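Local coordinates for fibrillarin-like rRNA/tRNA 2'-O-methyltransferase (Methanocaldococcus jannaschii, PDB 1FBN), which probably catalyses guide-RNA-directed 2'-O-methylation of ribose in rRNA and tRNA, with S-adenosyl-L-methionine as methyl donor, as part of box C/D ribonucleoprotein particles, at residues K77-A83 against Y102-Y106; A152-Q156 against A177-I183; A157-I161 against I199-F205. The contacts are given in a common frame with arbitrary orientation. Numbering follows the deposited sequence.

In the fold
The three contacts illustrate how a Rossmann-like methyltransferase domain is put together around one mixed sheet of seven strands. Interaction 1 pairs strands 77-81 and 100-105 and closes along the chain before the others open. Interactions 2 and 3 interleave: 152-156 runs straight into helix 156-167, and strand 172-179 is followed by helix 189-203, so their segments alternate. The centre of interaction 1 lies about 17 Å from that of interaction 2 and 18 Å from that of interaction 3; the centres of interactions 2 and 3 are 13 Å apart, and these two touch. Interactions 1 and 2 include predicted S-adenosyl-L-methionine-binding residues at strand ends and following loops, whereas interaction 3 packs two helices that flank the sheet.

Interaction 1 (K77-A83 against Y102-Y106); sequences KILYLGA and YAIEY
In a Rossmann-like methyltransferase, the first beta-alpha-beta unit brings two parallel strands side by side; here strands 77-81 and 100-105, joined through helix 87-95, do so with segment axes 4.8 Å apart and 15° between their directions. The register sets Leu79 beside Tyr102 (CA-CA 4.9 Å) and Tyr80 beside Ala103 (CA-CA 4.8 Å). Three backbone hydrogen bonds hold it: Tyr102 N to Ile78 O (2.8 Å), Tyr80 N to Tyr102 O (2.7 Å) and Ile104 N to Tyr80 O (3.0 Å).

Apolar packing joins the side chains on the face of Leu79, Leu81, Tyr102 and Ile104. Leu79 (t, p) brings CD1 within 3.8 Å of both Tyr102 CB and Ile104 CG1, while Leu81 (m, t) places CD2 3.5 Å from Ile104 CG1. On the other face, Tyr80 touches Thr88 and Pro89 of the helix.

Polar groups gather at the C-terminal ends, where Glu105 is a predicted S-adenosyl-L-methionine-binding residue. Its CA-to-CB bond runs sideways, but the m, m side chain brings the carboxylate close to Gly82, with OE2 2.6 Å from Gly82 O.

Interaction 2 (A152-Q156 against A177-I183); sequences AQPNQ and AIKARSI
Methyl-donor sites in Rossmann-like methyltransferases are built from loops at the C-terminal ends of the parallel strands, and 152-156, after strand 144-149, is one such loop. It faces the end of strand 172-179 and the turn beyond it, where 180-182 coil in helical fashion without regular helix bonds. Ala152, predicted with Gln153 to bind S-adenosyl-L-methionine, lays CB 3.7 Å from Ser182 CB and 4.2 Å from Lys179 CD. Gln153 opens a type I turn closed by the hydrogen bond from Gln156 N to Gln153 O (3.2 Å). Within it, Pro154 lies beside Ile183 (CA-CA 4.1 Å), its CG 3.4 Å from Ser182 O. Asn155 takes the N-cap position of helix 156-167.

Gln156, first in that helix, points toward the partner segment. With chi1 p and chi2 t, its NE2 donates to Gln153 O (2.8 Å) and lies 3.0 Å from Ser182 OG, which donates a hydrogen bond to Lys179 O (2.7 Å). Two waters bridge the gap: one lies 2.9 Å from Gln156 OE1 and 2.8 Å from Ala177 O; the other accepts from Lys179 N (2.8 Å) and lies 2.8 Å from Gln156 OE1.

Interaction 3 (A157-I161 against I199-F205); sequences AEILI and ILEAGGF
Two helices of a Rossmann-like alpha/beta fold, 156-167 and 189-203, pack side by side next to the central sheet, their short segments running nearly parallel with axes 9.7 Å apart at a crossing angle of -21°. No hydrogen bond crosses the contact; complementary shape does the work. The short side chain of Ala157 forms the floor of a shallow hollow, and the ends of Ile199 (CG2 3.9 Å from Ala157 CB) and Leu200 (CD2 4.0 Å from Ala157 CB) settle over it. One turn on, Leu160 (t, p) points toward the partner and sets CD2 3.9 Å from Leu200 CD2 and 3.8 Å from Phe205 CE2, while Leu160 and Leu200 both also touch Ile176 of strand 172-179.

The main bump is Ile161, whose m, t side chain reaches over the bare backbone of Gly203 (CA-CA 6.0 Å). A beta carbon on Gly203 would clash with it. Gly204 follows with positive phi in a Schellman motif that ends the helix and leads into strand 205-212, turning Phe205 toward Leu160 and Ile161. The tip, Ile161 CD1, rests 3.6 Å from both Gly203 CA and Ile199 O.

Interaction 1 (K77-A83 against Y102-Y106)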
ATOM      1  N   LYS A  77       7.265  -2.803  -9.763  1.00 22.49           N
ATOM      2  CA  LYS A  77       7.931  -1.553  -9.457  1.00 23.97           C
ATOM      3  C   LYS A  77       6.750  -0.704  -9.017  1.00 22.46           C
ATOM      4  O   LYS A  77       5.769  -0.564  -9.746  1.00 22.14           O
ATOM      5  CB  LYS A  77       8.621  -0.983 -10.696  1.00 29.24           C
ATOM      6  CG  LYS A  77       9.747  -1.881 -11.196  1.00 35.71           C
ATOM      7  CD  LYS A  77      10.307  -1.445 -12.540  1.00 42.77           C
ATOM      8  CE  LYS A  77      11.205  -0.226 -12.416  1.00 46.56           C
ATOM      9  NZ  LYS A  77      11.857   0.097 -13.720  1.00 48.88           N
ATOM     10  N   ILE A  78       6.783  -0.255  -7.772  1.00 21.35           N
ATOM     11  CA  ILE A  78       5.682   0.538  -7.260  1.00 21.13           C
ATOM     12  C   ILE A  78       6.062   1.915  -6.731  1.00 21.54           C
ATOM     13  O   ILE A  78       7.153   2.116  -6.177  1.00 19.73           O
ATOM     14  CB  ILE A  78       4.810  -0.256  -6.205  1.00 25.82           C
ATOM     15  CG1 ILE A  78       4.689   0.517  -4.892  1.00 28.10           C
ATOM     16  CG2 ILE A  78       5.337  -1.683  -5.981  1.00 18.71           C
ATOM     17  CD1 ILE A  78       3.720  -0.092  -3.914  1.00 35.90           C
ATOM     18  N   LEU A  79       5.157   2.866  -6.966  1.00 17.96           N
ATOM     19  CA  LEU A  79       5.317   4.239  -6.512  1.00 18.07           C
ATOM     20  C   LEU A  79       4.463   4.381  -5.252  1.00 19.23           C
ATOM     21  O   LEU A  79       3.237   4.255  -5.303  1.00 19.12           O
ATOM     22  CB  LEU A  79       4.845   5.213  -7.592  1.00 17.93           C
ATOM     23  CG  LEU A  79       5.005   6.709  -7.297  1.00 20.04           C
ATOM     24  CD1 LEU A  79       6.478   7.071  -7.083  1.00 17.49           C
ATOM     25  CD2 LEU A  79       4.417   7.503  -8.446  1.00 16.12           C
ATOM     26  N   TYR A  80       5.128   4.585  -4.119  1.00 19.84           N
ATOM     27  CA  TYR A  80       4.459   4.721  -2.829  1.00 18.74           C
ATOM     28  C   TYR A  80       4.317   6.196  -2.456  1.00 18.40           C
ATOM     29  O   TYR A  80       5.310   6.910  -2.303  1.00 17.11           O
ATOM     30  CB  TYR A  80       5.253   3.964  -1.750  1.00 15.53           C
ATOM     31  CG  TYR A  80       4.520   3.782  -0.439  1.00 14.14           C
ATOM     32  CD1 TYR A  80       4.345   4.852   0.442  1.00 17.58           C
ATOM     33  CD2 TYR A  80       3.978   2.543  -0.088  1.00 16.21           C
ATOM     34  CE1 TYR A  80       3.641   4.698   1.640  1.00 19.02           C
ATOM     35  CE2 TYR A  80       3.272   2.375   1.111  1.00 17.63           C
ATOM     36  CZ  TYR A  80       3.107   3.457   1.966  1.00 20.88           C
ATOM     37  OH  TYR A  80       2.398   3.311   3.136  1.00 21.90           O
ATOM     38  N   LEU A  81       3.073   6.634  -2.291  1.00 19.83           N
ATOM     39  CA  LEU A  81       2.776   8.020  -1.942  1.00 20.49           C
ATOM     40  C   LEU A  81       2.066   8.092  -0.591  1.00 22.56           C
ATOM     41  O   LEU A  81       1.112   7.356  -0.343  1.00 21.87           O
ATOM     42  CB  LEU A  81       1.892   8.650  -3.026  1.00 18.13           C
ATOM     43  CG  LEU A  81       2.328   8.470  -4.488  1.00 19.88           C
ATOM     44  CD1 LEU A  81       1.222   8.902  -5.434  1.00 18.49           C
ATOM     45  CD2 LEU A  81       3.601   9.244  -4.760  1.00 20.44           C
ATOM     46  N   GLY A  82       2.544   8.968   0.288  1.00 22.99           N
ATOM     47  CA  GLY A  82       1.916   9.109   1.589  1.00 24.73           C
ATOM     48  C   GLY A  82       2.852   8.965   2.770  1.00 25.05           C
ATOM     49  O   GLY A  82       3.807   8.185   2.723  1.00 23.43           O
ATOM     50  N   ALA A  83       2.561   9.713   3.833  1.00 24.60           N
ATOM     51  CA  ALA A  83       3.357   9.697   5.061  1.00 25.04           C
ATOM     52  C   ALA A  83       3.407   8.306   5.681  1.00 26.00           C
ATOM     53  O   ALA A  83       2.394   7.612   5.775  1.00 25.47           O
ATOM     54  CB  ALA A  83       2.791  10.693   6.071  1.00 23.39           C
ATOM     55  N   TYR A 102       9.468   3.056  -4.808  1.00 18.84           N
ATOM     56  CA  TYR A 102       9.862   4.458  -4.719  1.00 19.56           C
ATOM     57  C   TYR A 102       8.977   5.092  -3.658  1.00 20.82           C
ATOM     58  O   TYR A 102       7.755   5.150  -3.817  1.00 21.51           O
ATOM     59  CB  TYR A 102       9.634   5.173  -6.052  1.00 22.65           C
ATOM     60  CG  TYR A 102      10.401   4.587  -7.213  1.00 23.06           C
ATOM     61  CD1 TYR A 102      11.760   4.852  -7.380  1.00 20.96           C
ATOM     62  CD2 TYR A 102       9.763   3.775  -8.149  1.00 19.82           C
ATOM     63  CE1 TYR A 102      12.465   4.324  -8.454  1.00 22.10           C
ATOM     64  CE2 TYR A 102      10.456   3.243  -9.222  1.00 22.17           C
ATOM     65  CZ  TYR A 102      11.807   3.519  -9.372  1.00 24.70           C
ATOM     66  OH  TYR A 102      12.497   2.976 -10.432  1.00 26.28           O
ATOM     67  N   ALA A 103       9.590   5.545  -2.570  1.00 19.05           N
ATOM     68  CA  ALA A 103       8.847   6.161  -1.477  1.00 17.91           C
ATOM     69  C   ALA A 103       8.963   7.682  -1.501  1.00 18.71           C
ATOM     70  O   ALA A 103      10.024   8.236  -1.205  1.00 18.92           O
ATOM     71  CB  ALA A 103       9.339   5.609  -0.145  1.00 17.37           C
ATOM     72  N   ILE A 104       7.862   8.349  -1.840  1.00 17.18           N
ATOM     73  CA  ILE A 104       7.827   9.809  -1.908  1.00 17.76           C
ATOM     74  C   ILE A 104       7.382  10.413  -0.574  1.00 20.17           C
ATOM     75  O   ILE A 104       6.290  10.114  -0.086  1.00 19.93           O
ATOM     76  CB  ILE A 104       6.849  10.307  -3.015  1.00 17.15           C
ATOM     77  CG1 ILE A 104       7.077   9.545  -4.328  1.00 17.54           C
ATOM     78  CG2 ILE A 104       6.993  11.814  -3.221  1.00 13.27           C
ATOM     79  CD1 ILE A 104       8.465   9.670  -4.910  1.00 13.65           C
ATOM     80  N   GLU A 105       8.237  11.251   0.013  1.00 20.71           N
ATOM     81  CA  GLU A 105       7.929  11.922   1.279  1.00 20.32           C
ATOM     82  C   GLU A 105       8.331  13.394   1.198  1.00 22.54           C
ATOM     83  O   GLU A 105       9.408  13.722   0.697  1.00 20.89           O
ATOM     84  CB  GLU A 105       8.652  11.257   2.460  1.00 20.44           C
ATOM     85  CG  GLU A 105       8.309   9.788   2.702  1.00 20.20           C
ATOM     86  CD  GLU A 105       6.829   9.537   2.954  1.00 24.10           C
ATOM     87  OE1 GLU A 105       6.087  10.483   3.292  1.00 26.07           O
ATOM     88  OE2 GLU A 105       6.399   8.374   2.808  1.00 25.15           O
ATOM     89  N   TYR A 106       7.465  14.274   1.696  1.00 23.57           N
ATOM     90  CA  TYR A 106       7.727  15.712   1.668  1.00 26.54           C
ATOM     91  C   TYR A 106       8.591  16.219   2.825  1.00 24.42           C
ATOM     92  O   TYR A 106       9.532  16.989   2.616  1.00 24.63           O
ATOM     93  CB  TYR A 106       6.409  16.490   1.625  1.00 31.83           C
ATOM     94  CG  TYR A 106       6.598  17.986   1.577  1.00 40.77           C
ATOM     95  CD1 TYR A 106       6.887  18.629   0.376  1.00 43.90           C
ATOM     96  CD2 TYR A 106       6.537  18.757   2.743  1.00 44.52           C
ATOM     97  CE1 TYR A 106       7.117  20.003   0.331  1.00 49.06           C
ATOM     98  CE2 TYR A 106       6.768  20.132   2.710  1.00 48.15           C
ATOM     99  CZ  TYR A 106       7.059  20.748   1.499  1.00 50.88           C
ATOM    100  OH  TYR A 106       7.305  22.102   1.453  1.00 55.37           O
TER

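Interaction 2 (A152-Q156 against A177-I183)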
ATOM      1  N   ALA A 152      -4.163  11.692   3.186  1.00 20.73           N
ATOM      2  CA  ALA A 152      -5.444  12.243   3.628  1.00 22.51           C
ATOM      3  C   ALA A 152      -5.562  13.726   3.285  1.00 23.11           C
ATOM      4  O   ALA A 152      -5.390  14.595   4.144  1.00 23.41           O
ATOM      5  CB  ALA A 152      -5.626  12.018   5.126  1.00 20.09           C
ATOM      6  N   GLN A 153      -5.868  14.001   2.021  1.00 21.80           N
ATOM      7  CA  GLN A 153      -6.014  15.362   1.531  1.00 21.90           C
ATOM      8  C   GLN A 153      -7.190  15.448   0.570  1.00 23.43           C
ATOM      9  O   GLN A 153      -7.563  14.456  -0.056  1.00 23.06           O
ATOM     10  CB  GLN A 153      -4.740  15.800   0.811  1.00 21.60           C
ATOM     11  CG  GLN A 153      -3.534  15.944   1.715  1.00 24.93           C
ATOM     12  CD  GLN A 153      -2.279  16.330   0.962  1.00 26.61           C
ATOM     13  OE1 GLN A 153      -2.328  16.696  -0.213  1.00 30.43           O
ATOM     14  NE2 GLN A 153      -1.141  16.243   1.637  1.00 26.57           N
ATOM     15  N   PRO A 154      -7.781  16.647   0.428  1.00 23.00           N
ATOM     16  CA  PRO A 154      -8.920  16.878  -0.462  1.00 23.69           C
ATOM     17  C   PRO A 154      -8.602  16.585  -1.925  1.00 23.55           C
ATOM     18  O   PRO A 154      -9.491  16.234  -2.696  1.00 25.75           O
ATOM     19  CB  PRO A 154      -9.205  18.368  -0.267  1.00 24.44           C
ATOM     20  CG  PRO A 154      -8.741  18.632   1.124  1.00 25.11           C
ATOM     21  CD  PRO A 154      -7.445  17.876   1.166  1.00 25.66           C
ATOM     22  N   ASN A 155      -7.335  16.739  -2.301  1.00 22.85           N
ATOM     23  CA  ASN A 155      -6.897  16.511  -3.676  1.00 22.35           C
ATOM     24  C   ASN A 155      -6.205  15.160  -3.910  1.00 21.51           C
ATOM     25  O   ASN A 155      -5.549  14.966  -4.935  1.00 20.41           O
ATOM     26  CB  ASN A 155      -5.967  17.653  -4.120  1.00 24.16           C
ATOM     27  CG  ASN A 155      -4.666  17.709  -3.314  1.00 25.42           C
ATOM     28  OD1 ASN A 155      -4.572  17.161  -2.217  1.00 26.35           O
ATOM     29  ND2 ASN A 155      -3.659  18.380  -3.866  1.00 26.82           N
ATOM     30  N   GLN A 156      -6.370  14.221  -2.981  1.00 21.18           N
ATOM     31  CA  GLN A 156      -5.737  12.909  -3.106  1.00 18.25           C
ATOM     32  C   GLN A 156      -6.054  12.181  -4.412  1.00 19.54           C
ATOM     33  O   GLN A 156      -5.174  11.551  -4.995  1.00 19.81           O
ATOM     34  CB  GLN A 156      -6.058  12.031  -1.896  1.00 16.06           C
ATOM     35  CG  GLN A 156      -7.526  11.732  -1.694  1.00 16.69           C
ATOM     36  CD  GLN A 156      -7.781  11.045  -0.375  1.00 16.85           C
ATOM     37  OE1 GLN A 156      -7.504   9.857  -0.221  1.00 19.27           O
ATOM     38  NE2 GLN A 156      -8.289  11.793   0.596  1.00 19.83           N
ATOM     39  N   ALA A 177      -6.088   4.485  -0.594  1.00 14.33           N
ATOM     40  CA  ALA A 177      -6.845   4.422   0.650  1.00 15.38           C
ATOM     41  C   ALA A 177      -7.413   5.818   0.878  1.00 16.72           C
ATOM     42  O   ALA A 177      -6.670   6.770   1.101  1.00 16.79           O
ATOM     43  CB  ALA A 177      -5.936   4.022   1.807  1.00 15.85           C
ATOM     44  N   ILE A 178      -8.734   5.937   0.805  1.00 17.76           N
ATOM     45  CA  ILE A 178      -9.393   7.224   0.967  1.00 17.49           C
ATOM     46  C   ILE A 178     -10.127   7.423   2.292  1.00 19.82           C
ATOM     47  O   ILE A 178     -10.991   6.630   2.671  1.00 17.63           O
ATOM     48  CB  ILE A 178     -10.382   7.483  -0.193  1.00 17.08           C
ATOM     49  CG1 ILE A 178      -9.645   7.421  -1.535  1.00 17.47           C
ATOM     50  CG2 ILE A 178     -11.061   8.840  -0.022  1.00 16.09           C
ATOM     51  CD1 ILE A 178     -10.509   7.750  -2.742  1.00 15.72           C
ATOM     52  N   LYS A 179      -9.745   8.486   2.997  1.00 20.67           N
ATOM     53  CA  LYS A 179     -10.371   8.868   4.258  1.00 20.05           C
ATOM     54  C   LYS A 179     -11.420   9.908   3.858  1.00 20.51           C
ATOM     55  O   LYS A 179     -11.075  11.031   3.480  1.00 19.19           O
ATOM     56  CB  LYS A 179      -9.339   9.501   5.192  1.00 19.01           C
ATOM     57  CG  LYS A 179      -9.927  10.025   6.487  1.00 21.61           C
ATOM     58  CD  LYS A 179      -8.871  10.688   7.350  1.00 24.67           C
ATOM     59  CE  LYS A 179      -9.484  11.266   8.613  1.00 27.60           C
ATOM     60  NZ  LYS A 179      -8.447  11.891   9.474  1.00 30.05           N
ATOM     61  N   ALA A 180     -12.693   9.520   3.908  1.00 20.48           N
ATOM     62  CA  ALA A 180     -13.792  10.406   3.522  1.00 20.25           C
ATOM     63  C   ALA A 180     -13.754  11.793   4.166  1.00 19.86           C
ATOM     64  O   ALA A 180     -13.906  12.802   3.479  1.00 19.53           O
ATOM     65  CB  ALA A 180     -15.131   9.736   3.800  1.00 19.34           C
ATOM     66  N   ARG A 181     -13.532  11.836   5.476  1.00 19.86           N
ATOM     67  CA  ARG A 181     -13.500  13.094   6.213  1.00 21.37           C
ATOM     68  C   ARG A 181     -12.349  14.036   5.853  1.00 22.64           C
ATOM     69  O   ARG A 181     -12.379  15.212   6.218  1.00 23.86           O
ATOM     70  CB  ARG A 181     -13.516  12.824   7.716  1.00 22.45           C
ATOM     71  CG  ARG A 181     -14.800  12.182   8.233  1.00 27.29           C
ATOM     72  CD  ARG A 181     -15.890  13.200   8.524  1.00 30.34           C
ATOM     73  NE  ARG A 181     -16.495  13.722   7.307  1.00 37.11           N
ATOM     74  CZ  ARG A 181     -17.776  13.569   6.977  1.00 37.01           C
ATOM     75  NH1 ARG A 181     -18.609  12.908   7.774  1.00 35.41           N
ATOM     76  NH2 ARG A 181     -18.222  14.065   5.834  1.00 36.22           N
ATOM     77  N   SER A 182     -11.333  13.532   5.152  1.00 22.19           N
ATOM     78  CA  SER A 182     -10.209  14.379   4.746  1.00 23.69           C
ATOM     79  C   SER A 182     -10.570  15.172   3.485  1.00 24.26           C
ATOM     80  O   SER A 182      -9.857  16.095   3.092  1.00 25.64           O
ATOM     81  CB  SER A 182      -8.940  13.549   4.503  1.00 22.09           C
ATOM     82  OG  SER A 182      -9.024  12.780   3.315  1.00 23.45           O
ATOM     83  N   ILE A 183     -11.689  14.800   2.866  1.00 24.64           N
ATOM     84  CA  ILE A 183     -12.185  15.443   1.654  1.00 24.86           C
ATOM     85  C   ILE A 183     -13.355  16.379   1.955  1.00 26.39           C
ATOM     86  O   ILE A 183     -13.431  17.488   1.420  1.00 28.47           O
ATOM     87  CB  ILE A 183     -12.610  14.373   0.627  1.00 26.66           C
ATOM     88  CG1 ILE A 183     -11.366  13.623   0.144  1.00 25.14           C
ATOM     89  CG2 ILE A 183     -13.372  14.999  -0.541  1.00 25.27           C
ATOM     90  CD1 ILE A 183     -11.662  12.321  -0.512  1.00 28.62           C
TER
HETATM   91  O   HOH W   1      -5.007   8.472  -0.348  1.00 16.49           O
HETATM   92  O   HOH W   2      -7.217   9.601   2.580  1.00 19.41           O

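Interaction 3 (A157-I161 against I199-F205)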
ATOM      1  N   ALA A 157      -7.290  12.298  -4.896  1.00 19.87           N
ATOM      2  CA  ALA A 157      -7.668  11.641  -6.146  1.00 20.90           C
ATOM      3  C   ALA A 157      -6.923  12.227  -7.349  1.00 21.75           C
ATOM      4  O   ALA A 157      -6.342  11.478  -8.135  1.00 21.43           O
ATOM      5  CB  ALA A 157      -9.183  11.704  -6.367  1.00 18.14           C
ATOM      6  N   GLU A 158      -6.908  13.554  -7.476  1.00 23.89           N
ATOM      7  CA  GLU A 158      -6.216  14.183  -8.600  1.00 25.47           C
ATOM      8  C   GLU A 158      -4.718  13.891  -8.532  1.00 23.47           C
ATOM      9  O   GLU A 158      -4.057  13.812  -9.565  1.00 24.67           O
ATOM     10  CB  GLU A 158      -6.472  15.697  -8.664  1.00 31.16           C
ATOM     11  CG  GLU A 158      -5.730  16.519  -7.620  1.00 43.27           C
ATOM     12  CD  GLU A 158      -5.578  17.983  -8.009  1.00 50.30           C
ATOM     13  OE1 GLU A 158      -4.584  18.312  -8.697  1.00 53.38           O
ATOM     14  OE2 GLU A 158      -6.441  18.804  -7.622  1.00 51.57           O
ATOM     15  N   ILE A 159      -4.194  13.709  -7.321  1.00 20.73           N
ATOM     16  CA  ILE A 159      -2.777  13.392  -7.152  1.00 20.10           C
ATOM     17  C   ILE A 159      -2.486  12.014  -7.750  1.00 19.34           C
ATOM     18  O   ILE A 159      -1.471  11.836  -8.418  1.00 20.36           O
ATOM     19  CB  ILE A 159      -2.323  13.427  -5.661  1.00 20.98           C
ATOM     20  CG1 ILE A 159      -2.248  14.869  -5.153  1.00 18.82           C
ATOM     21  CG2 ILE A 159      -0.951  12.767  -5.504  1.00 18.71           C
ATOM     22  CD1 ILE A 159      -1.867  14.973  -3.687  1.00 17.57           C
ATOM     23  N   LEU A 160      -3.381  11.050  -7.523  1.00 16.70           N
ATOM     24  CA  LEU A 160      -3.198   9.703  -8.062  1.00 17.18           C
ATOM     25  C   LEU A 160      -3.248   9.757  -9.581  1.00 18.39           C
ATOM     26  O   LEU A 160      -2.448   9.111 -10.255  1.00 18.79           O
ATOM     27  CB  LEU A 160      -4.285   8.747  -7.555  1.00 18.32           C
ATOM     28  CG  LEU A 160      -4.197   7.280  -8.017  1.00 19.32           C
ATOM     29  CD1 LEU A 160      -2.982   6.600  -7.399  1.00 17.92           C
ATOM     30  CD2 LEU A 160      -5.455   6.521  -7.636  1.00 17.04           C
ATOM     31  N   ILE A 161      -4.183  10.550 -10.105  1.00 20.13           N
ATOM     32  CA  ILE A 161      -4.371  10.705 -11.548  1.00 20.32           C
ATOM     33  C   ILE A 161      -3.156  11.363 -12.179  1.00 21.64           C
ATOM     34  O   ILE A 161      -2.676  10.920 -13.219  1.00 23.46           O
ATOM     35  CB  ILE A 161      -5.640  11.539 -11.872  1.00 21.13           C
ATOM     36  CG1 ILE A 161      -6.896  10.761 -11.471  1.00 19.29           C
ATOM     37  CG2 ILE A 161      -5.689  11.891 -13.358  1.00 20.16           C
ATOM     38  CD1 ILE A 161      -8.161  11.588 -11.496  1.00 20.99           C
ATOM     39  N   ILE A 199     -14.622  10.555  -9.846  1.00 24.34           N
ATOM     40  CA  ILE A 199     -13.449  11.360 -10.193  1.00 23.32           C
ATOM     41  C   ILE A 199     -12.332  10.467 -10.733  1.00 24.10           C
ATOM     42  O   ILE A 199     -11.707  10.789 -11.745  1.00 24.13           O
ATOM     43  CB  ILE A 199     -12.925  12.169  -8.973  1.00 23.72           C
ATOM     44  CG1 ILE A 199     -13.917  13.280  -8.621  1.00 22.45           C
ATOM     45  CG2 ILE A 199     -11.537  12.747  -9.259  1.00 20.23           C
ATOM     46  CD1 ILE A 199     -13.523  14.101  -7.411  1.00 24.69           C
ATOM     47  N   LEU A 200     -12.096   9.342 -10.062  1.00 21.83           N
ATOM     48  CA  LEU A 200     -11.062   8.403 -10.485  1.00 22.97           C
ATOM     49  C   LEU A 200     -11.383   7.802 -11.850  1.00 23.18           C
ATOM     50  O   LEU A 200     -10.501   7.690 -12.703  1.00 22.94           O
ATOM     51  CB  LEU A 200     -10.886   7.288  -9.451  1.00 21.48           C
ATOM     52  CG  LEU A 200     -10.292   7.712  -8.104  1.00 23.18           C
ATOM     53  CD1 LEU A 200     -10.312   6.543  -7.143  1.00 22.78           C
ATOM     54  CD2 LEU A 200      -8.876   8.238  -8.299  1.00 22.15           C
ATOM     55  N   GLU A 201     -12.645   7.424 -12.056  1.00 23.00           N
ATOM     56  CA  GLU A 201     -13.072   6.836 -13.325  1.00 24.68           C
ATOM     57  C   GLU A 201     -12.972   7.848 -14.459  1.00 25.45           C
ATOM     58  O   GLU A 201     -12.526   7.515 -15.557  1.00 27.29           O
ATOM     59  CB  GLU A 201     -14.486   6.254 -13.212  1.00 25.80           C
ATOM     60  CG  GLU A 201     -14.556   5.068 -12.252  1.00 30.70           C
ATOM     61  CD  GLU A 201     -15.922   4.404 -12.188  1.00 34.64           C
ATOM     62  OE1 GLU A 201     -16.926   5.104 -11.932  1.00 35.18           O
ATOM     63  OE2 GLU A 201     -15.979   3.166 -12.366  1.00 39.92           O
ATOM     64  N   ALA A 202     -13.348   9.093 -14.174  1.00 26.09           N
ATOM     65  CA  ALA A 202     -13.273  10.168 -15.159  1.00 25.99           C
ATOM     66  C   ALA A 202     -11.802  10.455 -15.471  1.00 26.94           C
ATOM     67  O   ALA A 202     -11.459  10.876 -16.577  1.00 27.40           O
ATOM     68  CB  ALA A 202     -13.950  11.418 -14.617  1.00 22.63           C
ATOM     69  N   GLY A 203     -10.940  10.181 -14.491  1.00 26.23           N
ATOM     70  CA  GLY A 203      -9.512  10.403 -14.641  1.00 25.87           C
ATOM     71  C   GLY A 203      -8.769   9.361 -15.457  1.00 25.65           C
ATOM     72  O   GLY A 203      -7.631   9.596 -15.865  1.00 27.65           O
ATOM     73  N   GLY A 204      -9.386   8.202 -15.671  1.00 24.72           N
ATOM     74  CA  GLY A 204      -8.741   7.166 -16.460  1.00 23.61           C
ATOM     75  C   GLY A 204      -8.651   5.796 -15.816  1.00 23.00           C
ATOM     76  O   GLY A 204      -8.000   4.903 -16.354  1.00 22.63           O
ATOM     77  N   PHE A 205      -9.294   5.625 -14.665  1.00 21.81           N
ATOM     78  CA  PHE A 205      -9.282   4.348 -13.957  1.00 21.39           C
ATOM     79  C   PHE A 205     -10.577   3.558 -14.106  1.00 21.20           C
ATOM     80  O   PHE A 205     -11.656   4.132 -14.216  1.00 22.96           O
ATOM     81  CB  PHE A 205      -9.050   4.567 -12.457  1.00 19.92           C
ATOM     82  CG  PHE A 205      -7.625   4.845 -12.092  1.00 18.69           C
ATOM     83  CD1 PHE A 205      -6.695   3.809 -12.040  1.00 17.25           C
ATOM     84  CD2 PHE A 205      -7.218   6.134 -11.765  1.00 17.26           C
ATOM     85  CE1 PHE A 205      -5.379   4.051 -11.666  1.00 18.04           C
ATOM     86  CE2 PHE A 205      -5.900   6.392 -11.387  1.00 16.72           C
ATOM     87  CZ  PHE A 205      -4.978   5.346 -11.337  1.00 18.60           C
TER